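Local coordinates for amyloid-like protein 1 (PDB 3PMR) that probably acts in cell adhesion, through an all-helical E2 domain that is linked to heparin binding and pairs with a second copy of itself as a dimer, at residues Tyr136-Glu140 against Arg179-Ser183; Ile104-Arg108 against Ala139-Glu143; Thr147-Tyr151 against Met165-Val169. All blocks are in the same frame, centred on the assembly; numbering follows the deposited sequence.

All three contacts pin helix 126-157 to its neighbours in the E2 domain: interactions 1 and 3 to helix 159-187, interaction 2 to helix 64-119. Interactions 1 and 2 have centres about 9 Å apart and share Ala139 and Glu140; Arg179 NH2 of the first meets Glu143 OE2 of the second at 2.9 Å, so their salt bridges form one charged cluster. Interaction 3 lies nearer the turn between helices 126-157 and 159-187, its centre about 19 Å from that of interaction 1, and reaches the second subunit. One phosphate ion, probably from the crystallisation liquor, joins interactions 2 and 3, held by Lys142 of the one and Arg149 of the other.

Interaction 1 of 3, residues Tyr136-Glu140 against Arg179-Ser183; sequences YLRAE and RVNQS
Arg179 reaches over to Tyr136 and Glu140 where helices 126-157 and 159-187 of the E2 domain pack as an antiparallel pair, the N-to-C directions of the short segments 172° apart. The arginine's CB lies 3.5 Å from Tyr136 OH. CG and CD pass alongside the same hydroxyl, CD at 3.8 Å, and the chain then bends at chi3 (-65°) to bring NE over the carboxylate. There NE donates a nearly straight bond of 3.0 Å to Glu140 OE1, which lies in the guanidinium plane but is itself met from above the carboxylate plane. NH2 adds only a weak bond to OE1; its stronger mate is Glu143. A long, flexible arginine suits this place because its aliphatic part can pack against the phenol oxygen while its head pairs with acids on the other helix. Beyond it, Leu137 CD2 packs on Val180 CG1 at 4.0 Å, part of an apolar patch that Leu205 of helix 191-207 extends. Ser183 is small enough to bring its CB to 3.5 Å from Tyr136 CE2, and its OG bonds back to Val180 O. A water finally bridges the helices, 2.8 Å from Tyr136 OH and donating to Arg179 O at 2.9 Å.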
loop_
_atom_site.group_PDB
_atom_site.type_symbol
_atom_site.label_atom_id
_atom_site.label_comp_id
_atom_site.label_asym_id
_atom_site.label_seq_id
_atom_site.Cartn_x
_atom_site.Cartn_y
_atom_site.Cartn_z
ATOM N N TYR B 136 -24.313 14.915 -7.888
ATOM C CA TYR B 136 -24.219 13.877 -8.915
ATOM C C TYR B 136 -22.878 13.978 -9.646
ATOM O O TYR B 136 -22.245 12.967 -9.941
ATOM C CB TYR B 136 -25.366 14.010 -9.919
ATOM C CG TYR B 136 -25.332 12.982 -11.033
ATOM C CD1 TYR B 136 -25.598 11.631 -10.778
ATOM C CD2 TYR B 136 -25.024 13.356 -12.338
ATOM C CE1 TYR B 136 -25.559 10.684 -11.802
ATOM C CE2 TYR B 136 -24.978 12.414 -13.369
ATOM C CZ TYR B 136 -25.249 11.084 -13.094
ATOM O OH TYR B 136 -25.212 10.159 -14.113
ATOM N N LEU B 137 -22.445 15.204 -9.928
ATOM C CA LEU B 137 -21.179 15.415 -10.622
ATOM C C LEU B 137 -20.020 14.985 -9.734
ATOM O O LEU B 137 -19.022 14.458 -10.217
ATOM C CB LEU B 137 -21.025 16.889 -11.021
ATOM C CG LEU B 137 -22.049 17.359 -12.056
ATOM C CD1 LEU B 137 -21.817 18.805 -12.435
ATOM C CD2 LEU B 137 -21.922 16.483 -13.285
ATOM N N ARG B 138 -20.146 15.206 -8.430
ATOM C CA ARG B 138 -19.089 14.799 -7.520
ATOM C C ARG B 138 -19.050 13.277 -7.419
ATOM O O ARG B 138 -17.990 12.691 -7.211
ATOM C CB ARG B 138 -19.285 15.421 -6.137
ATOM C CG ARG B 138 -19.123 16.929 -6.148
ATOM C CD ARG B 138 -18.782 17.476 -4.773
ATOM N NE ARG B 138 -18.885 16.459 -3.730
ATOM N N ALA B 139 -20.206 12.638 -7.560
ATOM C CA ALA B 139 -20.257 11.181 -7.517
ATOM C C ALA B 139 -19.518 10.668 -8.763
ATOM O O ALA B 139 -18.806 9.664 -8.706
ATOM C CB ALA B 139 -21.697 10.709 -7.525
ATOM N N GLU B 140 -19.689 11.363 -9.888
ATOM C CA GLU B 140 -19.021 10.961 -11.128
ATOM C C GLU B 140 -17.525 11.252 -11.102
ATOM O O GLU B 140 -16.735 10.494 -11.663
ATOM C CB GLU B 140 -19.683 11.622 -12.342
ATOM C CG GLU B 140 -20.946 10.890 -12.746
ATOM C CD GLU B 140 -20.721 9.380 -12.847
ATOM O OE1 GLU B 140 -20.674 8.854 -13.976
ATOM O OE2 GLU B 140 -20.579 8.719 -11.789
ATOM N N ARG B 179 -22.544 9.981 -19.106
ATOM C CA ARG B 179 -23.557 10.135 -18.063
ATOM C C ARG B 179 -23.664 11.611 -17.676
ATOM O O ARG B 179 -24.761 12.124 -17.452
ATOM C CB ARG B 179 -23.242 9.247 -16.857
ATOM C CG ARG B 179 -23.745 7.832 -17.071
ATOM C CD ARG B 179 -23.853 7.061 -15.775
ATOM N NE ARG B 179 -22.550 6.841 -15.165
ATOM C CZ ARG B 179 -21.980 5.648 -15.028
ATOM N NH1 ARG B 179 -22.597 4.554 -15.458
ATOM N NH2 ARG B 179 -20.791 5.553 -14.457
ATOM N N VAL B 180 -22.527 12.296 -17.639
ATOM C CA VAL B 180 -22.500 13.715 -17.329
ATOM C C VAL B 180 -23.294 14.494 -18.396
ATOM O O VAL B 180 -24.101 15.366 -18.062
ATOM C CB VAL B 180 -21.051 14.248 -17.282
ATOM C CG1 VAL B 180 -21.050 15.764 -17.090
ATOM C CG2 VAL B 180 -20.282 13.560 -16.142
ATOM N N ASN B 181 -23.082 14.178 -19.676
ATOM C CA ASN B 181 -23.812 14.874 -20.733
ATOM C C ASN B 181 -25.295 14.554 -20.677
ATOM O O ASN B 181 -26.132 15.427 -20.913
ATOM C CB ASN B 181 -23.257 14.523 -22.115
ATOM C CG ASN B 181 -21.867 15.083 -22.336
ATOM O OD1 ASN B 181 -21.544 16.176 -21.860
ATOM N ND2 ASN B 181 -21.039 14.346 -23.067
ATOM N N GLN B 182 -25.623 13.305 -20.369
ATOM C CA GLN B 182 -27.016 12.904 -20.268
ATOM C C GLN B 182 -27.699 13.678 -19.120
ATOM O O GLN B 182 -28.850 14.089 -19.256
ATOM C CB GLN B 182 -27.130 11.388 -20.033
ATOM C CG GLN B 182 -27.077 10.508 -21.298
ATOM C CD GLN B 182 -27.031 9.000 -20.976
ATOM O OE1 GLN B 182 -27.255 8.589 -19.837
ATOM N NE2 GLN B 182 -26.746 8.178 -21.990
ATOM N N SER B 183 -26.994 13.891 -18.005
ATOM C CA SER B 183 -27.581 14.620 -16.875
ATOM C C SER B 183 -27.822 16.075 -17.250
ATOM O O SER B 183 -28.866 16.636 -16.926
ATOM C CB SER B 183 -26.685 14.559 -15.623
ATOM O OG SER B 183 -25.519 15.363 -15.744
HETATM O O HOH W 1 -26.945 10.766 -16.210
#

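Interaction 2 of 3, residues Ile104-Arg108 against Ala139-Glu143; sequences INDQR and AEQKE
Arg108 NH1 is gripped from two sides, giving one hydrogen to Glu143 OE1 across the contact (2.9 Å) and one to Asn105 OD1 on its own helix. The bond to Glu143 is a salt bridge, bent to 148°, that meets the syn side of the carboxylate somewhat out of its plane. Asn105 OD1 lies off the guanidinium plane, and the backbone oxygen of Asn105 sits above one face of the group. The arginine's first two torsions are extended (chi1 179°) and lay CG and CD on Glu140, whose OE2 stands 3.0 Å from Arg108 CD; the bend at chi3 then turns the head toward Glu143 OE1. Glu140 OE1 is in a salt bridge with Arg179 NE of helix 159-187. Glu140 OE2 is also only 2.9 Å from Glu143 OE1, two acceptors side by side; Arg108 and Arg179 around them would probably offset the repulsion. Glu143 OE2 has His172 and Arg179 as further partners, and a water joins it to Asn105 OD1.

Away from the charges the helices draw together at Ala139, the small residue that permits it: its CB lies 3.8 Å from Arg108 CA. A second water spans the backbones from Ile104 O to Ala139 O. The branched Ile104 fits beside the next turn, CG2 against Glu143 CB at 3.9 Å and CG1 along the aliphatic part of Lys142, whose NZ makes a salt bridge to a bound phosphate ion, probably from the crystallisation liquor. The two segments run antiparallel, their axes 9.3 Å apart and crossing at -158°. They belong to helices 64-119 and 126-157, and helix 159-187 packs alongside, setting Ile176 against Glu140 and Glu143.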
loop_
_atom_site.group_PDB
_atom_site.type_symbol
_atom_site.label_atom_id
_atom_site.label_comp_id
_atom_site.label_asym_id
_atom_site.label_seq_id
_atom_site.Cartn_x
_atom_site.Cartn_y
_atom_site.Cartn_z
ATOM N N ILE B 104 -19.382 3.393 -4.513
ATOM C CA ILE B 104 -19.311 4.393 -5.564
ATOM C C ILE B 104 -20.541 4.301 -6.495
ATOM O O ILE B 104 -21.111 5.321 -6.880
ATOM C CB ILE B 104 -18.009 4.219 -6.383
ATOM C CG1 ILE B 104 -16.824 4.777 -5.577
ATOM C CG2 ILE B 104 -18.139 4.900 -7.732
ATOM C CD1 ILE B 104 -15.465 4.564 -6.233
ATOM N N ASN B 105 -20.942 3.082 -6.852
ATOM C CA ASN B 105 -22.099 2.889 -7.718
ATOM C C ASN B 105 -23.373 3.265 -6.988
ATOM O O ASN B 105 -24.260 3.899 -7.560
ATOM C CB ASN B 105 -22.202 1.435 -8.211
ATOM C CG ASN B 105 -21.161 1.102 -9.262
ATOM O OD1 ASN B 105 -20.661 1.983 -9.945
ATOM N ND2 ASN B 105 -20.847 -0.181 -9.408
ATOM N N ASP B 106 -23.466 2.884 -5.717
ATOM C CA ASP B 106 -24.651 3.218 -4.935
ATOM C C ASP B 106 -24.785 4.728 -4.773
ATOM O O ASP B 106 -25.878 5.265 -4.867
ATOM C CB ASP B 106 -24.590 2.567 -3.551
ATOM N N GLN B 107 -23.676 5.416 -4.515
ATOM C CA GLN B 107 -23.747 6.863 -4.344
ATOM C C GLN B 107 -24.097 7.602 -5.633
ATOM O O GLN B 107 -24.728 8.645 -5.589
ATOM C CB GLN B 107 -22.435 7.397 -3.773
ATOM C CG GLN B 107 -22.224 6.951 -2.345
ATOM C CD GLN B 107 -20.894 7.381 -1.778
ATOM O OE1 GLN B 107 -19.967 7.729 -2.513
ATOM N NE2 GLN B 107 -20.782 7.341 -0.453
ATOM N N ARG B 108 -23.699 7.061 -6.776
ATOM C CA ARG B 108 -23.999 7.709 -8.044
ATOM C C ARG B 108 -25.506 7.596 -8.314
ATOM O O ARG B 108 -26.142 8.547 -8.775
ATOM C CB ARG B 108 -23.223 7.034 -9.173
ATOM C CG ARG B 108 -23.488 7.617 -10.556
ATOM C CD ARG B 108 -22.883 6.753 -11.662
ATOM N NE ARG B 108 -23.597 5.485 -11.782
ATOM C CZ ARG B 108 -23.034 4.289 -11.653
ATOM N NH1 ARG B 108 -21.730 4.185 -11.406
ATOM N NH2 ARG B 108 -23.782 3.199 -11.745
ATOM N N ALA B 139 -20.206 12.638 -7.560
ATOM C CA ALA B 139 -20.257 11.181 -7.517
ATOM C C ALA B 139 -19.518 10.668 -8.763
ATOM O O ALA B 139 -18.806 9.664 -8.706
ATOM C CB ALA B 139 -21.697 10.709 -7.525
ATOM N N GLU B 140 -19.689 11.363 -9.888
ATOM C CA GLU B 140 -19.021 10.961 -11.128
ATOM C C GLU B 140 -17.525 11.252 -11.102
ATOM O O GLU B 140 -16.735 10.494 -11.663
ATOM C CB GLU B 140 -19.683 11.622 -12.342
ATOM C CG GLU B 140 -20.946 10.890 -12.746
ATOM C CD GLU B 140 -20.721 9.380 -12.847
ATOM O OE1 GLU B 140 -20.674 8.854 -13.976
ATOM O OE2 GLU B 140 -20.579 8.719 -11.789
ATOM N N GLN B 141 -17.141 12.336 -10.435
ATOM C CA GLN B 141 -15.732 12.675 -10.301
ATOM C C GLN B 141 -15.064 11.576 -9.481
ATOM O O GLN B 141 -13.961 11.138 -9.794
ATOM C CB GLN B 141 -15.557 14.012 -9.584
ATOM C CG GLN B 141 -14.103 14.357 -9.336
ATOM C CD GLN B 141 -13.930 15.536 -8.404
ATOM O OE1 GLN B 141 -14.545 15.598 -7.335
ATOM N NE2 GLN B 141 -13.078 16.476 -8.795
ATOM N N LYS B 142 -15.745 11.120 -8.434
ATOM C CA LYS B 142 -15.193 10.055 -7.592
ATOM C C LYS B 142 -14.966 8.774 -8.410
ATOM O O LYS B 142 -13.950 8.106 -8.254
ATOM C CB LYS B 142 -16.137 9.773 -6.421
ATOM C CG LYS B 142 -15.550 8.874 -5.360
ATOM C CD LYS B 142 -16.282 9.029 -4.037
ATOM C CE LYS B 142 -15.433 8.481 -2.912
ATOM N NZ LYS B 142 -14.095 9.125 -2.968
ATOM N N GLU B 143 -15.923 8.436 -9.271
ATOM C CA GLU B 143 -15.817 7.250 -10.126
ATOM C C GLU B 143 -14.693 7.397 -11.158
ATOM O O GLU B 143 -14.008 6.435 -11.507
ATOM C CB GLU B 143 -17.147 7.001 -10.842
ATOM C CG GLU B 143 -17.101 5.896 -11.901
ATOM C CD GLU B 143 -18.490 5.391 -12.278
ATOM O OE1 GLU B 143 -19.481 6.007 -11.819
ATOM O OE2 GLU B 143 -18.590 4.389 -13.026
HETATM O O HOH W 2 -19.949 7.729 -6.856
HETATM O O HOH W 3 -18.319 1.962 -11.596
#

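Interaction 3 of 3, residues Thr147-Tyr151 against Met165-Val169; sequences TLRHY and MRFQV. With PO4 (phosphate ion), chain F.
Segments Thr147-Tyr151 and Met165-Val169 run antiparallel, their N-to-C directions 170° apart and their axes separated by 10.8 Å, with the CA atoms of Thr147 and Val169 nearest. Tyr151 makes the largest single share of the contact. A first torsion of 178° places the ring across from the backbone N and sends it toward the other helix, where it meets three side chains: Val169 CG2 touches Tyr151 CG at 3.8 Å, Met165 CG lies by Tyr151 CD1, and Arg166 CG is 3.5 Å from Tyr151 OH. The sulfur of Met165 sits at the ring's edge, 5.5 Å from its centroid, a Met-aromatic contact. Methionine suits the spot because its flexible chain, bent at chi3, also carries CE to 3.4 Å from His150 ND1, so the methyl rests between the His150 ring and Tyr151 CA. Thr147 and Val169, both beta-branched and compact, lie alongside and point opposite ways, Thr147 CG2 packing on Val169 CG1 at 3.8 Å. Replacing Tyr151 by an alanine would probably open a gap between Met165 and Val169 and deprive Glu82 of the second subunit of its hydroxyl partner.

On the other flank of helix 126-157, Arg149 NH2 donates at 2.7 Å to O1 of a phosphate ion, probably from the crystallisation liquor, in the guanidinium plane; Arg145 binds the same ion. The contact thus joins helices 126-157 and 159-187 close to the turn between them and lies against the dimer partner: Arg166 and Arg149 form salt bridges with Glu82 and Glu38 of the second subunit, while Ile45 of that subunit packs on Leu148 and Tyr151.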
loop_
_atom_site.group_PDB
_atom_site.type_symbol
_atom_site.label_atom_id
_atom_site.label_comp_id
_atom_site.label_asym_id
_atom_site.label_seq_id
_atom_site.Cartn_x
_atom_site.Cartn_y
_atom_site.Cartn_z
ATOM N N THR B 147 -11.227 5.130 -11.410
ATOM C CA THR B 147 -10.761 4.480 -12.622
ATOM C C THR B 147 -9.312 4.872 -12.904
ATOM O O THR B 147 -8.481 4.017 -13.174
ATOM C CB THR B 147 -11.629 4.894 -13.812
ATOM O OG1 THR B 147 -12.982 4.503 -13.560
ATOM C CG2 THR B 147 -11.131 4.243 -15.089
ATOM N N LEU B 148 -9.015 6.167 -12.838
ATOM C CA LEU B 148 -7.667 6.664 -13.097
ATOM C C LEU B 148 -6.649 6.117 -12.099
ATOM O O LEU B 148 -5.555 5.697 -12.488
ATOM C CB LEU B 148 -7.653 8.201 -13.051
ATOM C CG LEU B 148 -8.459 8.970 -14.111
ATOM C CD1 LEU B 148 -8.706 10.388 -13.647
ATOM C CD2 LEU B 148 -7.710 8.970 -15.439
ATOM N N ARG B 149 -7.003 6.131 -10.814
ATOM C CA ARG B 149 -6.109 5.632 -9.764
ATOM C C ARG B 149 -5.800 4.146 -9.943
ATOM O O ARG B 149 -4.663 3.708 -9.748
ATOM C CB ARG B 149 -6.720 5.855 -8.369
ATOM C CG ARG B 149 -5.788 5.446 -7.229
ATOM C CD ARG B 149 -6.364 5.778 -5.851
ATOM N NE ARG B 149 -6.797 7.168 -5.769
ATOM C CZ ARG B 149 -8.069 7.563 -5.783
ATOM N NH1 ARG B 149 -9.055 6.676 -5.871
ATOM N NH2 ARG B 149 -8.357 8.856 -5.718
ATOM N N HIS B 150 -6.814 3.371 -10.307
ATOM C CA HIS B 150 -6.628 1.944 -10.498
ATOM C C HIS B 150 -5.610 1.670 -11.605
ATOM O O HIS B 150 -4.717 0.835 -11.459
ATOM C CB HIS B 150 -7.942 1.275 -10.864
ATOM C CG HIS B 150 -7.815 -0.201 -11.038
ATOM N ND1 HIS B 150 -8.330 -0.873 -12.124
ATOM C CD2 HIS B 150 -7.193 -1.132 -10.280
ATOM C CE1 HIS B 150 -8.028 -2.156 -12.030
ATOM N NE2 HIS B 150 -7.336 -2.339 -10.920
ATOM N N TYR B 151 -5.780 2.369 -12.720
ATOM C CA TYR B 151 -4.892 2.246 -13.868
ATOM C C TYR B 151 -3.472 2.672 -13.457
ATOM O O TYR B 151 -2.487 1.991 -13.745
ATOM C CB TYR B 151 -5.431 3.144 -14.986
ATOM C CG TYR B 151 -4.603 3.182 -16.240
ATOM C CD1 TYR B 151 -4.163 2.007 -16.854
ATOM C CD2 TYR B 151 -4.272 4.398 -16.826
ATOM C CE1 TYR B 151 -3.409 2.052 -18.024
ATOM C CE2 TYR B 151 -3.524 4.455 -17.982
ATOM C CZ TYR B 151 -3.093 3.287 -18.575
ATOM O OH TYR B 151 -2.313 3.379 -19.694
ATOM N N MET B 165 -5.315 -3.166 -20.088
ATOM C CA MET B 165 -6.502 -2.487 -19.580
ATOM C C MET B 165 -6.679 -1.082 -20.131
ATOM O O MET B 165 -7.696 -0.446 -19.898
ATOM C CB MET B 165 -6.476 -2.434 -18.043
ATOM C CG MET B 165 -5.433 -1.499 -17.432
ATOM S SD MET B 165 -5.317 -1.714 -15.633
ATOM C CE MET B 165 -6.765 -0.761 -15.095
ATOM N N ARG B 166 -5.685 -0.616 -20.875
ATOM C CA ARG B 166 -5.679 0.726 -21.452
ATOM C C ARG B 166 -6.993 1.142 -22.138
ATOM O O ARG B 166 -7.564 2.190 -21.825
ATOM C CB ARG B 166 -4.524 0.810 -22.446
ATOM C CG ARG B 166 -3.918 2.171 -22.618
ATOM C CD ARG B 166 -2.767 2.088 -23.606
ATOM N NE ARG B 166 -1.610 1.379 -23.069
ATOM C CZ ARG B 166 -0.714 0.746 -23.820
ATOM N NH1 ARG B 166 -0.847 0.729 -25.142
ATOM N NH2 ARG B 166 0.321 0.135 -23.260
ATOM N N PHE B 167 -7.470 0.321 -23.067
ATOM C CA PHE B 167 -8.697 0.627 -23.800
ATOM C C PHE B 167 -9.936 0.596 -22.911
ATOM O O PHE B 167 -10.882 1.359 -23.118
ATOM C CB PHE B 167 -8.877 -0.352 -24.967
ATOM C CG PHE B 167 -9.920 0.082 -25.957
ATOM C CD1 PHE B 167 -9.643 1.101 -26.861
ATOM C CD2 PHE B 167 -11.182 -0.505 -25.974
ATOM C CE1 PHE B 167 -10.608 1.544 -27.761
ATOM C CE2 PHE B 167 -12.152 -0.069 -26.870
ATOM C CZ PHE B 167 -11.862 0.955 -27.768
ATOM N N GLN B 168 -9.922 -0.297 -21.927
ATOM C CA GLN B 168 -11.031 -0.430 -20.998
ATOM C C GLN B 168 -11.133 0.804 -20.101
ATOM O O GLN B 168 -12.222 1.187 -19.685
ATOM C CB GLN B 168 -10.849 -1.677 -20.144
ATOM C CG GLN B 168 -11.842 -1.765 -19.025
ATOM C CD GLN B 168 -13.273 -1.776 -19.524
ATOM N N VAL B 169 -9.992 1.411 -19.792
ATOM C CA VAL B 169 -9.977 2.614 -18.970
ATOM C C VAL B 169 -10.593 3.723 -19.831
ATOM O O VAL B 169 -11.511 4.415 -19.410
ATOM C CB VAL B 169 -8.531 3.003 -18.569
ATOM C CG1 VAL B 169 -8.530 4.343 -17.853
ATOM C CG2 VAL B 169 -7.938 1.925 -17.662
HETATM P P PO4 F . -11.047 10.398 -3.731
HETATM O O1 PO4 F . -10.796 9.861 -5.093
HETATM O O2 PO4 F . -12.353 11.107 -3.712
HETATM O O3 PO4 F . -11.075 9.277 -2.753
HETATM O O4 PO4 F . -9.961 11.346 -3.363
#